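Local coordinates for protein phosphonate monoester hydrolase (Ruegeria pomeroyi, PDB 4UPK) that is a hydrolase of the sulfatase family, in the alkaline phosphatase clan, with a mixed beta-sheet core flanked by helices and four chains in its assembly, at residues P112-A115 with T116-K120; D393-P396 with T397-W401; R413-R416 with P417-T420. All blocks are in the same frame, centred on the assembly; numbering follows the deposited sequence.

Interaction 1 (P112-A115 with T116-K120); sequences PNIA and TEMRK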
ATOM      1  N   PRO A 112      -6.427  -5.069 -12.430  1.00 16.70           N
ATOM      2  CA  PRO A 112      -6.236  -4.185 -13.579  1.00 16.53           C
ATOM      3  C   PRO A 112      -7.533  -4.027 -14.375  1.00 21.23           C
ATOM      4  O   PRO A 112      -8.285  -4.981 -14.541  1.00 19.78           O
ATOM      5  CB  PRO A 112      -5.145  -4.897 -14.392  1.00 18.39           C
ATOM      6  CG  PRO A 112      -4.511  -5.841 -13.457  1.00 21.73           C
ATOM      7  CD  PRO A 112      -5.612  -6.287 -12.564  1.00 16.76           C
ATOM      8  N   ASN A 113      -7.840  -2.802 -14.788  1.00 19.48           N
ATOM      9  CA  ASN A 113      -9.057  -2.531 -15.545  1.00 18.63           C
ATOM     10  C   ASN A 113      -8.734  -1.640 -16.736  1.00 23.43           C
ATOM     11  O   ASN A 113      -7.589  -1.190 -16.856  1.00 23.13           O
ATOM     12  CB  ASN A 113     -10.181  -1.970 -14.651  1.00 15.28           C
ATOM     13  CG  ASN A 113      -9.892  -0.648 -13.965  1.00 28.20           C
ATOM     14  OD1 ASN A 113      -9.656   0.382 -14.596  1.00 24.37           O
ATOM     15  ND2 ASN A 113     -10.017  -0.621 -12.652  1.00 16.85           N
ATOM     16  N   ILE A 114      -9.718  -1.407 -17.633  1.00 19.41           N
ATOM     17  CA  ILE A 114      -9.536  -0.563 -18.821  1.00 17.68           C
ATOM     18  C   ILE A 114      -9.057   0.865 -18.470  1.00 20.66           C
ATOM     19  O   ILE A 114      -8.192   1.377 -19.160  1.00 21.27           O
ATOM     20  CB  ILE A 114     -10.763  -0.611 -19.799  1.00 19.49           C
ATOM     21  CG1 ILE A 114     -10.458   0.016 -21.193  1.00 19.74           C
ATOM     22  CG2 ILE A 114     -12.041  -0.019 -19.186  1.00 18.20           C
ATOM     23  CD1 ILE A 114      -9.472  -0.770 -22.067  1.00 27.46           C
ATOM     24  N   ALA A 115      -9.569   1.469 -17.384  1.00 16.85           N
ATOM     25  CA  ALA A 115      -9.206   2.826 -16.966  1.00 16.85           C
ATOM     26  C   ALA A 115      -7.764   2.917 -16.434  1.00 21.90           C
ATOM     27  O   ALA A 115      -7.005   3.784 -16.874  1.00 21.79           O
ATOM     28  CB  ALA A 115     -10.202   3.357 -15.944  1.00 16.94           C
ATOM     29  N   THR A 116      -7.372   1.996 -15.527  1.00 19.19           N
ATOM     30  CA  THR A 116      -6.015   1.949 -14.963  1.00 19.34           C
ATOM     31  C   THR A 116      -4.967   1.732 -16.056  1.00 23.50           C
ATOM     32  O   THR A 116      -3.917   2.378 -16.043  1.00 24.47           O
ATOM     33  CB  THR A 116      -5.900   0.894 -13.856  1.00 24.31           C
ATOM     34  OG1 THR A 116      -6.265  -0.387 -14.374  1.00 26.49           O
ATOM     35  CG2 THR A 116      -6.730   1.240 -12.620  1.00 19.68           C
ATOM     36  N   GLU A 117      -5.272   0.846 -17.016  1.00 19.76           N
ATOM     37  CA  GLU A 117      -4.384   0.533 -18.129  1.00 19.75           C
ATOM     38  C   GLU A 117      -4.315   1.657 -19.155  1.00 23.02           C
ATOM     39  O   GLU A 117      -3.224   1.929 -19.648  1.00 24.31           O
ATOM     40  CB  GLU A 117      -4.697  -0.841 -18.742  1.00 20.42           C
ATOM     41  CG  GLU A 117      -4.544  -2.021 -17.789  1.00 23.34           C
ATOM     42  CD  GLU A 117      -3.402  -1.985 -16.793  1.00 36.31           C
ATOM     43  OE1 GLU A 117      -2.243  -2.237 -17.199  1.00 25.17           O
ATOM     44  OE2 GLU A 117      -3.671  -1.711 -15.599  1.00 25.54           O
ATOM     45  N   MET A 118      -5.451   2.344 -19.430  1.00 17.36           N
ATOM     46  CA  MET A 118      -5.509   3.509 -20.318  1.00 16.88           C
ATOM     47  C   MET A 118      -4.778   4.703 -19.710  1.00 22.86           C
ATOM     48  O   MET A 118      -4.217   5.496 -20.461  1.00 25.13           O
ATOM     49  CB  MET A 118      -6.952   3.889 -20.701  1.00 18.49           C
ATOM     50  CG  MET A 118      -7.584   2.942 -21.735  1.00 20.64           C
ATOM     51  SD  MET A 118      -6.859   3.026 -23.393  1.00 23.73           S
ATOM     52  CE  MET A 118      -7.716   4.431 -24.065  1.00 19.54           C
ATOM     53  N   ARG A 119      -4.742   4.814 -18.360  1.00 18.63           N
ATOM     54  CA  ARG A 119      -4.010   5.865 -17.642  1.00 19.16           C
ATOM     55  C   ARG A 119      -2.498   5.731 -17.851  1.00 23.99           C
ATOM     56  O   ARG A 119      -1.788   6.748 -17.923  1.00 22.49           O
ATOM     57  CB  ARG A 119      -4.347   5.857 -16.149  1.00 19.11           C
ATOM     58  CG  ARG A 119      -5.674   6.531 -15.840  1.00 20.39           C
ATOM     59  CD  ARG A 119      -5.702   6.981 -14.404  1.00 28.57           C
ATOM     60  NE  ARG A 119      -6.926   7.713 -14.100  1.00 41.20           N
ATOM     61  CZ  ARG A 119      -6.976   8.857 -13.427  1.00 53.56           C
ATOM     62  NH1 ARG A 119      -5.856   9.441 -13.008  1.00 34.18           N
ATOM     63  NH2 ARG A 119      -8.142   9.435 -13.180  1.00 40.06           N
ATOM     64  N   LYS A 120      -2.020   4.466 -17.975  1.00 21.66           N
ATOM     65  CA  LYS A 120      -0.622   4.127 -18.280  1.00 22.11           C
ATOM     66  C   LYS A 120      -0.257   4.583 -19.708  1.00 26.59           C
ATOM     67  O   LYS A 120       0.886   4.962 -19.954  1.00 27.29           O
ATOM     68  CB  LYS A 120      -0.359   2.622 -18.107  1.00 23.34           C
ATOM     69  CG  LYS A 120      -0.511   2.113 -16.674  1.00 25.87           C
ATOM     70  CD  LYS A 120      -0.236   0.622 -16.602  1.00 22.94           C
ATOM     71  CE  LYS A 120      -0.442   0.083 -15.210  1.00 25.82           C
ATOM     72  NZ  LYS A 120      -0.377  -1.405 -15.163  1.00 29.27           N
TER
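Asn113 and Thr116 trade bonds at the opening turn of helix 114-120, the side chain of each serving the backbone of the other. The N-H of Thr116 reaches Asn113 OD1 over 2.9 Å, coming from above the plane of the amide, 39° out of it. In return, Asn113 N donates to Thr116 OG1 at 2.9 Å, nearly straight at 169°. This reciprocal pair is a capping box with Asn113 at the N-cap. A chi1 of 58° tucks the threonine hydroxyl between its own backbone N and carbonyl carbon, where it can face back to Asn113. The other end of the asparagine amide, ND2, is bonded to Arg155 O, so both ends of the group are held and its rotation is fixed.

Glu117 can be followed outward from the backbone. Its CB and then its CG pass Asn113 O, with CG 3.3 Å from that oxygen, which also takes the Glu117 N-H at 3.1 Å. The chain then bends, turning the carboxylate toward the Pro112 ring, with Glu117 OE2 3.7 Å from Pro112 CB. OE1 meets Lys120 NZ at 2.9 Å in a salt bridge through its syn lone pair. Elsewhere on the helix, the Ile114 and Met118 side chains lie side by side, pointing the same way, with Ile114 CG1 4.1 Å from Met118 CG, and both pack on Phe234.

The capping bond meets the needs of an amide at the start of the helix, and the neighbouring lysine probably helps keep the buried glutamate ionised.

Interaction 2 (D393-P396 with T397-W401); sequences DLMP and TILDW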
ATOM      1  N   ASP A 393     -13.481  -9.653 -24.373  1.00 15.48           N
ATOM      2  CA  ASP A 393     -12.650  -9.341 -25.541  1.00 15.15           C
ATOM      3  C   ASP A 393     -12.575  -7.838 -25.845  1.00 17.33           C
ATOM      4  O   ASP A 393     -11.776  -7.425 -26.681  1.00 14.05           O
ATOM      5  CB  ASP A 393     -13.188 -10.079 -26.783  1.00 15.80           C
ATOM      6  CG  ASP A 393     -13.180 -11.591 -26.715  1.00 18.78           C
ATOM      7  OD1 ASP A 393     -12.461 -12.154 -25.836  1.00 17.69           O
ATOM      8  OD2 ASP A 393     -13.879 -12.218 -27.534  1.00 24.80           O
ATOM      9  N   LEU A 394     -13.395  -7.020 -25.173  1.00 16.02           N
ATOM     10  CA  LEU A 394     -13.440  -5.583 -25.442  1.00 16.21           C
ATOM     11  C   LEU A 394     -12.236  -4.809 -24.895  1.00 19.64           C
ATOM     12  O   LEU A 394     -11.577  -4.101 -25.658  1.00 18.80           O
ATOM     13  CB  LEU A 394     -14.790  -5.002 -25.004  1.00 16.17           C
ATOM     14  CG  LEU A 394     -15.943  -5.028 -26.025  1.00 20.19           C
ATOM     15  CD1 LEU A 394     -16.258  -6.422 -26.522  1.00 21.23           C
ATOM     16  CD2 LEU A 394     -17.195  -4.472 -25.405  1.00 20.76           C
ATOM     17  N   MET A 395     -11.916  -4.981 -23.594  1.00 17.35           N
ATOM     18  CA  MET A 395     -10.757  -4.350 -22.952  1.00 17.54           C
ATOM     19  C   MET A 395      -9.451  -4.641 -23.751  1.00 22.52           C
ATOM     20  O   MET A 395      -8.779  -3.675 -24.113  1.00 22.69           O
ATOM     21  CB  MET A 395     -10.634  -4.734 -21.443  1.00 18.96           C
ATOM     22  CG  MET A 395      -9.210  -4.657 -20.907  1.00 22.28           C
ATOM     23  SD  MET A 395      -9.160  -4.690 -19.127  1.00 28.34           S
ATOM     24  CE  MET A 395      -7.469  -4.242 -18.814  1.00 25.77           C
ATOM     25  N   PRO A 396      -9.095  -5.920 -24.081  1.00 19.74           N
ATOM     26  CA  PRO A 396      -7.856  -6.158 -24.845  1.00 19.10           C
ATOM     27  C   PRO A 396      -7.847  -5.568 -26.255  1.00 23.62           C
ATOM     28  O   PRO A 396      -6.775  -5.222 -26.746  1.00 26.24           O
ATOM     29  CB  PRO A 396      -7.712  -7.688 -24.833  1.00 20.57           C
ATOM     30  CG  PRO A 396      -9.080  -8.191 -24.631  1.00 24.79           C
ATOM     31  CD  PRO A 396      -9.742  -7.203 -23.722  1.00 20.42           C
ATOM     32  N   THR A 397      -9.026  -5.397 -26.889  1.00 18.81           N
ATOM     33  CA  THR A 397      -9.140  -4.783 -28.213  1.00 16.46           C
ATOM     34  C   THR A 397      -8.700  -3.297 -28.152  1.00 20.49           C
ATOM     35  O   THR A 397      -7.917  -2.847 -28.995  1.00 19.57           O
ATOM     36  CB  THR A 397     -10.553  -4.954 -28.753  1.00 13.54           C
ATOM     37  OG1 THR A 397     -10.907  -6.335 -28.746  1.00 16.05           O
ATOM     38  CG2 THR A 397     -10.718  -4.388 -30.167  1.00 12.28           C
ATOM     39  N   ILE A 398      -9.198  -2.559 -27.138  1.00 18.10           N
ATOM     40  CA  ILE A 398      -8.918  -1.141 -26.926  1.00 18.92           C
ATOM     41  C   ILE A 398      -7.443  -0.937 -26.659  1.00 23.57           C
ATOM     42  O   ILE A 398      -6.822  -0.136 -27.357  1.00 24.12           O
ATOM     43  CB  ILE A 398      -9.833  -0.508 -25.818  1.00 21.41           C
ATOM     44  CG1 ILE A 398     -11.340  -0.613 -26.190  1.00 20.42           C
ATOM     45  CG2 ILE A 398      -9.432   0.950 -25.528  1.00 21.43           C
ATOM     46  CD1 ILE A 398     -12.302  -0.635 -24.969  1.00 21.03           C
ATOM     47  N   LEU A 399      -6.871  -1.692 -25.681  1.00 19.46           N
ATOM     48  CA  LEU A 399      -5.449  -1.612 -25.317  1.00 18.57           C
ATOM     49  C   LEU A 399      -4.530  -1.890 -26.491  1.00 23.18           C
ATOM     50  O   LEU A 399      -3.561  -1.156 -26.696  1.00 22.38           O
ATOM     51  CB  LEU A 399      -5.101  -2.518 -24.110  1.00 17.65           C
ATOM     52  CG  LEU A 399      -5.788  -2.173 -22.768  1.00 20.02           C
ATOM     53  CD1 LEU A 399      -5.346  -3.139 -21.687  1.00 20.09           C
ATOM     54  CD2 LEU A 399      -5.549  -0.692 -22.349  1.00 15.29           C
ATOM     55  N   ASP A 400      -4.844  -2.942 -27.274  1.00 20.62           N
ATOM     56  CA  ASP A 400      -4.098  -3.323 -28.468  1.00 20.00           C
ATOM     57  C   ASP A 400      -4.069  -2.131 -29.435  1.00 25.18           C
ATOM     58  O   ASP A 400      -2.985  -1.676 -29.809  1.00 23.57           O
ATOM     59  CB  ASP A 400      -4.756  -4.563 -29.109  1.00 21.20           C
ATOM     60  CG  ASP A 400      -4.115  -5.130 -30.361  1.00 29.47           C
ATOM     61  OD1 ASP A 400      -3.058  -4.607 -30.781  1.00 30.15           O
ATOM     62  OD2 ASP A 400      -4.676  -6.100 -30.927  1.00 32.32           O
ATOM     63  N   TRP A 401      -5.264  -1.578 -29.768  1.00 23.80           N
ATOM     64  CA  TRP A 401      -5.431  -0.450 -30.679  1.00 24.93           C
ATOM     65  C   TRP A 401      -4.661   0.823 -30.267  1.00 26.90           C
ATOM     66  O   TRP A 401      -4.105   1.487 -31.141  1.00 28.24           O
ATOM     67  CB  TRP A 401      -6.921  -0.184 -30.936  1.00 24.61           C
ATOM     68  CG  TRP A 401      -7.176   0.808 -32.025  1.00 27.09           C
ATOM     69  CD1 TRP A 401      -7.267   0.556 -33.363  1.00 30.38           C
ATOM     70  CD2 TRP A 401      -7.389   2.220 -31.864  1.00 27.29           C
ATOM     71  NE1 TRP A 401      -7.530   1.724 -34.046  1.00 30.21           N
ATOM     72  CE2 TRP A 401      -7.588   2.764 -33.152  1.00 31.62           C
ATOM     73  CE3 TRP A 401      -7.405   3.084 -30.753  1.00 28.80           C
ATOM     74  CZ2 TRP A 401      -7.832   4.130 -33.360  1.00 31.63           C
ATOM     75  CZ3 TRP A 401      -7.647   4.435 -30.960  1.00 30.84           C
ATOM     76  CH2 TRP A 401      -7.860   4.946 -32.251  1.00 31.70           C
TER
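Met395 lays its terminal methyl against one branch of Leu399, one helical turn further on, with Met395 CE 3.7 Å from Leu399 CD1. The thioether chain leaves the backbone with CG anti to N (chi1 154°) and stays extended to its end, so that the methyl reaches across the leucine at a slant. The same two residues are joined through the backbone: Leu399 N donates to Met395 O at 3.2 Å, almost perfectly straight at 177°.

Ile398 lays its CG1-CD1 arm along the Leu394 carbonyl, CG1 being anti to its own carbonyl carbon. That CG1 lies 3.5 Å from Leu394 O, the same oxygen that accepts the Ile398 N-H at 3.2 Å, and CD1 stays close to it. Leu394 and Ile398 also meet strands 35-41 and 340-346, which are parallel neighbours in the mixed sheet. Helix 394-402 thus lies on the central sheet of an alpha/beta core, as is usual in the alkaline phosphatase clan, while Met395 and Leu399 turn to Glu117 of helix 114-120.

Pro396, with no N-H to give, lies near the start of the helix, where proline is well tolerated; its carbonyl O takes the Asp400 N-H at 3.0 Å. Close by, Thr397 OG1 donates to Asp393 O. The modelled separation of these two atoms is very short and its exact value doubtful, but the same hydroxyl also accepts from Leu415 N, joining the helix to segment 413-416. The backbone N of Thr397 bonds Asp393 O only weakly. The Asp393 carboxylate faces elsewhere: it forms a salt bridge with Arg428 and accepts from the backbone N of Glu390 and of Arg413.

Interaction 3 (R413-R416 with P417-T420); sequences RSLR and PFLT
Ser414 OG is gripped from two directions: Arg416 N donates to it at 3.3 Å with an angle of 160°, and Asp400 of helix 394-402 bonds it through OD2. The serine torsion explains the reach, since chi1 of -179° swings the hydroxyl away from its own N and forward along the chain, toward the amide two residues on. The other carboxylate oxygen of Asp400 forms a salt bridge with Arg416 NH1, so one aspartate holds both the cap and the arginine that follows it.

Across the turn, Leu415 meets Phe418. The leucine methyl CD2 is 4.0 Å from Phe418 CD2, and Leu415 CA lies in the plane of the ring at its edge. Leu415 O also sits at the ring edge, 3.5 Å from Phe418 CD2, while receiving only a weak bond from Phe418 N. The ring in turn stacks edge-to-face with Trp427, which Leu415 touches as well.

Leu419 N donates to Arg416 O at 3.0 Å, arriving well above the carbonyl plane. The Leu419 CB passes 3.4 Å from Arg416 O, and the side chain ends near the Arg416 backbone and on strands 70-76 and 372-375. Phe72 receives Leu415, Phe418 and Leu419 together, and so the apolar side of the turn is pinned to the sheet while Arg416 is exposed.

A serine hydroxyl accepting from the amide two residues later is an ST turn; here it introduces a short, weakly bonded helix with a proline, Pro417, near its start.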
ATOM      1  N   ARG A 413      -9.430 -11.881 -25.426  1.00 19.41           N
ATOM      2  CA  ARG A 413      -8.495 -11.750 -26.531  1.00 19.35           C
ATOM      3  C   ARG A 413      -8.941 -10.626 -27.469  1.00 24.28           C
ATOM      4  O   ARG A 413     -10.137 -10.458 -27.722  1.00 22.86           O
ATOM      5  CB  ARG A 413      -8.380 -13.079 -27.295  1.00 18.66           C
ATOM      6  CG  ARG A 413      -7.686 -14.187 -26.500  1.00 21.06           C
ATOM      7  CD  ARG A 413      -7.577 -15.485 -27.276  1.00 18.03           C
ATOM      8  NE  ARG A 413      -6.799 -15.347 -28.512  1.00 21.89           N
ATOM      9  CZ  ARG A 413      -6.676 -16.306 -29.425  1.00 35.64           C
ATOM     10  NH1 ARG A 413      -7.249 -17.487 -29.238  1.00 23.42           N
ATOM     11  NH2 ARG A 413      -5.987 -16.090 -30.532  1.00 26.05           N
ATOM     12  N   SER A 414      -7.971  -9.859 -27.972  1.00 21.80           N
ATOM     13  CA  SER A 414      -8.199  -8.751 -28.898  1.00 21.97           C
ATOM     14  C   SER A 414      -8.991  -9.177 -30.143  1.00 27.33           C
ATOM     15  O   SER A 414      -8.687 -10.200 -30.769  1.00 27.42           O
ATOM     16  CB  SER A 414      -6.870  -8.128 -29.309  1.00 23.70           C
ATOM     17  OG  SER A 414      -7.053  -7.031 -30.189  1.00 27.05           O
ATOM     18  N   LEU A 415     -10.004  -8.374 -30.494  1.00 24.15           N
ATOM     19  CA  LEU A 415     -10.849  -8.578 -31.664  1.00 23.33           C
ATOM     20  C   LEU A 415     -10.278  -7.882 -32.892  1.00 28.00           C
ATOM     21  O   LEU A 415     -10.900  -7.925 -33.957  1.00 27.69           O
ATOM     22  CB  LEU A 415     -12.270  -8.065 -31.389  1.00 22.84           C
ATOM     23  CG  LEU A 415     -13.067  -8.776 -30.304  1.00 26.09           C
ATOM     24  CD1 LEU A 415     -14.434  -8.151 -30.165  1.00 24.01           C
ATOM     25  CD2 LEU A 415     -13.197 -10.265 -30.582  1.00 27.65           C
ATOM     26  N   ARG A 416      -9.101  -7.237 -32.748  1.00 25.07           N
ATOM     27  CA  ARG A 416      -8.419  -6.514 -33.815  1.00 25.64           C
ATOM     28  C   ARG A 416      -8.235  -7.309 -35.120  1.00 30.39           C
ATOM     29  O   ARG A 416      -8.585  -6.740 -36.155  1.00 30.54           O
ATOM     30  CB  ARG A 416      -7.119  -5.860 -33.329  1.00 26.91           C
ATOM     31  CG  ARG A 416      -6.833  -4.539 -34.010  1.00 36.18           C
ATOM     32  CD  ARG A 416      -5.588  -3.920 -33.456  1.00 39.18           C
ATOM     33  NE  ARG A 416      -5.110  -2.838 -34.307  1.00 45.10           N
ATOM     34  CZ  ARG A 416      -4.006  -2.141 -34.070  1.00 71.87           C
ATOM     35  NH1 ARG A 416      -3.264  -2.402 -32.996  1.00 65.95           N
ATOM     36  NH2 ARG A 416      -3.635  -1.172 -34.896  1.00 63.61           N
ATOM     37  N   PRO A 417      -7.800  -8.609 -35.138  1.00 28.39           N
ATOM     38  CA  PRO A 417      -7.708  -9.342 -36.437  1.00 28.98           C
ATOM     39  C   PRO A 417      -8.999  -9.338 -37.280  1.00 31.84           C
ATOM     40  O   PRO A 417      -8.926  -9.186 -38.500  1.00 32.94           O
ATOM     41  CB  PRO A 417      -7.322 -10.774 -36.017  1.00 30.13           C
ATOM     42  CG  PRO A 417      -6.633 -10.600 -34.723  1.00 34.11           C
ATOM     43  CD  PRO A 417      -7.341  -9.472 -34.024  1.00 29.26           C
ATOM     44  N   PHE A 418     -10.168  -9.462 -36.621  1.00 26.02           N
ATOM     45  CA  PHE A 418     -11.516  -9.417 -37.214  1.00 25.48           C
ATOM     46  C   PHE A 418     -11.871  -8.098 -37.906  1.00 29.82           C
ATOM     47  O   PHE A 418     -12.710  -8.105 -38.813  1.00 29.52           O
ATOM     48  CB  PHE A 418     -12.585  -9.695 -36.136  1.00 26.07           C
ATOM     49  CG  PHE A 418     -12.511 -11.070 -35.517  1.00 26.23           C
ATOM     50  CD1 PHE A 418     -13.022 -12.181 -36.184  1.00 28.63           C
ATOM     51  CD2 PHE A 418     -11.979 -11.248 -34.249  1.00 26.36           C
ATOM     52  CE1 PHE A 418     -13.006 -13.442 -35.590  1.00 28.57           C
ATOM     53  CE2 PHE A 418     -11.964 -12.505 -33.657  1.00 28.83           C
ATOM     54  CZ  PHE A 418     -12.461 -13.598 -34.337  1.00 26.97           C
ATOM     55  N   LEU A 419     -11.289  -6.963 -37.447  1.00 27.62           N
ATOM     56  CA  LEU A 419     -11.555  -5.621 -37.986  1.00 28.41           C
ATOM     57  C   LEU A 419     -11.177  -5.443 -39.459  1.00 38.43           C
ATOM     58  O   LEU A 419     -11.852  -4.698 -40.178  1.00 38.57           O
ATOM     59  CB  LEU A 419     -10.958  -4.520 -37.097  1.00 28.19           C
ATOM     60  CG  LEU A 419     -11.414  -4.483 -35.621  1.00 31.88           C
ATOM     61  CD1 LEU A 419     -10.848  -3.278 -34.910  1.00 31.41           C
ATOM     62  CD2 LEU A 419     -12.942  -4.519 -35.486  1.00 33.07           C
ATOM     63  N   THR A 420     -10.126  -6.163 -39.916  1.00 39.43           N
ATOM     64  CA  THR A 420      -9.677  -6.166 -41.314  1.00 41.33           C
ATOM     65  C   THR A 420     -10.200  -7.412 -42.067  1.00 49.80           C
ATOM     66  O   THR A 420      -9.589  -7.853 -43.047  1.00 50.97           O
ATOM     67  CB  THR A 420      -8.162  -5.969 -41.418  1.00 45.50           C
ATOM     68  OG1 THR A 420      -7.515  -6.900 -40.560  1.00 46.90           O
ATOM     69  CG2 THR A 420      -7.734  -4.545 -41.078  1.00 41.75           C
TER

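In the fold
All three contacts are local and lie in series along the chain, so none encloses or crosses another. The first met from the N terminus, interaction 1, closes the opening turn of helix 114-120. Much later, interaction 2 winds the start of helix 394-402, and the two helices meet side by side: Asn113 and Ile114 touch Met395, and Glu117 touches Leu399. Their centres are about 11 Å apart. Interaction 3 follows almost at once, its centre about 9 Å from that of interaction 2, on the turn into helix 416-419. Interactions 1 and 3 do not touch; helix 394-402 stands between them, joining helix 114-120 to the later turn.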